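Local coordinates for protein phosphodiesterase (Trypanosoma brucei brucei, PDB 5H2Q) that is an all-helical protein of the cyclic nucleotide phosphodiesterase family (HD clan) that binds zinc and magnesium ions, at residues T247-F250 and D251-R254. Sequence-based numbering, arbitrary orientation.
Sequences TKPF and DISR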
loop_
_atom_site.group_PDB
_atom_site.type_symbol
_atom_site.label_atom_id
_atom_site.label_comp_id
_atom_site.label_asym_id
_atom_site.label_seq_id
_atom_site.Cartn_x
_atom_site.Cartn_y
_atom_site.Cartn_z
ATOM N N THR A 247 11.092 -5.665 4.464
ATOM C CA THR A 247 11.317 -6.983 3.845
ATOM C C THR A 247 12.205 -6.905 2.587
ATOM O O THR A 247 12.516 -7.937 1.981
ATOM C CB THR A 247 9.966 -7.649 3.484
ATOM O OG1 THR A 247 9.400 -7.028 2.314
ATOM C CG2 THR A 247 8.967 -7.697 4.635
ATOM N N LYS A 248 12.600 -5.697 2.186
ATOM C CA LYS A 248 13.359 -5.447 0.960
ATOM C C LYS A 248 14.892 -5.516 1.103
ATOM O O LYS A 248 15.369 -5.453 2.242
ATOM C CB LYS A 248 12.939 -4.087 0.377
ATOM C CG LYS A 248 11.416 -3.909 0.171
ATOM C CD LYS A 248 10.773 -5.149 -0.498
ATOM C CE LYS A 248 9.318 -4.968 -0.843
ATOM N NZ LYS A 248 9.166 -3.983 -1.950
ATOM N N PRO A 249 15.697 -5.525 -0.006
ATOM C CA PRO A 249 17.172 -5.449 0.165
ATOM C C PRO A 249 17.532 -4.166 0.937
ATOM O O PRO A 249 16.774 -3.190 0.871
ATOM C CB PRO A 249 17.702 -5.420 -1.263
ATOM C CG PRO A 249 16.607 -6.066 -2.095
ATOM C CD PRO A 249 15.333 -5.592 -1.440
ATOM N N PHE A 250 18.641 -4.179 1.717
ATOM C CA PHE A 250 18.974 -3.066 2.621
ATOM C C PHE A 250 18.997 -1.701 1.983
ATOM O O PHE A 250 18.378 -0.801 2.541
ATOM C CB PHE A 250 20.286 -3.295 3.398
ATOM C CG PHE A 250 20.438 -2.327 4.558
ATOM C CD1 PHE A 250 19.757 -2.533 5.754
ATOM C CD2 PHE A 250 21.251 -1.204 4.447
ATOM C CE1 PHE A 250 19.878 -1.625 6.816
ATOM C CE2 PHE A 250 21.377 -0.303 5.509
ATOM C CZ PHE A 250 20.692 -0.519 6.688
ATOM N N ASP A 251 19.694 -1.525 0.859
ATOM C CA ASP A 251 19.759 -0.226 0.162
ATOM C C ASP A 251 18.347 0.344 -0.073
ATOM O O ASP A 251 18.158 1.564 -0.044
ATOM C CB ASP A 251 20.489 -0.379 -1.190
ATOM C CG ASP A 251 20.817 0.927 -1.897
ATOM O OD1 ASP A 251 21.430 1.809 -1.263
ATOM O OD2 ASP A 251 20.523 1.035 -3.110
ATOM N N ILE A 252 17.370 -0.546 -0.338
ATOM C CA ILE A 252 15.983 -0.160 -0.603
ATOM C C ILE A 252 15.259 0.186 0.703
ATOM O O ILE A 252 14.647 1.258 0.797
ATOM C CB ILE A 252 15.265 -1.271 -1.431
ATOM C CG1 ILE A 252 15.838 -1.307 -2.869
ATOM C CG2 ILE A 252 13.735 -1.056 -1.463
ATOM C CD1 ILE A 252 15.639 -2.654 -3.632
ATOM N N SER A 253 15.298 -0.743 1.676
ATOM C CA SER A 253 14.689 -0.614 3.008
ATOM C C SER A 253 15.166 0.683 3.685
ATOM O O SER A 253 14.339 1.417 4.234
ATOM C CB SER A 253 15.047 -1.817 3.867
ATOM O OG SER A 253 14.202 -1.885 5.000
ATOM N N ARG A 254 16.480 1.000 3.564
ATOM C CA ARG A 254 17.071 2.232 4.108
ATOM C C ARG A 254 16.485 3.495 3.466
ATOM O O ARG A 254 16.198 4.453 4.188
ATOM C CB ARG A 254 18.614 2.186 4.019
ATOM C CG ARG A 254 19.339 3.473 4.421
ATOM C CD ARG A 254 20.846 3.293 4.366
ATOM N NE ARG A 254 21.520 4.048 5.425
ATOM C CZ ARG A 254 22.112 5.226 5.255
ATOM N NH1 ARG A 254 22.693 5.837 6.279
ATOM N NH2 ARG A 254 22.134 5.800 4.057
#
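P249 O accepts two backbone N-H groups from the turn that follows it. The donor S253 N lies 3.0 Å from P249 O in a nearly straight bond, whereas the bond from I252 N to the same oxygen is weak, bent to 129°. One residue on, F250 O takes R254 N at 2.8 Å, again nearly straight, so the i to i+4 pattern is established at once. This is the N-terminus of helix 250-274. P249 holds the N-cap position, where no helical N-H donor is needed, so proline's lack of an N-H is compatible with this place.

Side chains close around this start on two flanks. I252 divides its branches: CD1 rests against the proline ring, 3.7 Å from P249 CD and alongside it, while CG2 meets K248 CB at 3.6 Å. The lysine then turns off, bent at chi2, and its NZ forms a hydrogen bond with T99 OG1 of helix 90-105. On the other flank R254 passes F250, with CB over one face of the ring and CD 3.8 Å from F250 CE2. With chi1 at -166°, F250 CG points opposite its own amide nitrogen, and this swings the ring over to R254; the guanidinium plane is inclined 33° to the ring, and the contact is made by the aliphatic part of the arginine.

Helix 318-334 packs beside the turn, where W331 meets the F250 ring and N327 ND2 hydrogen-bonds K248 O. S253 OG, bonded to N245 O, ties the helix back to the preceding loop, and this side chain lies about 6 Å from the bound LLI.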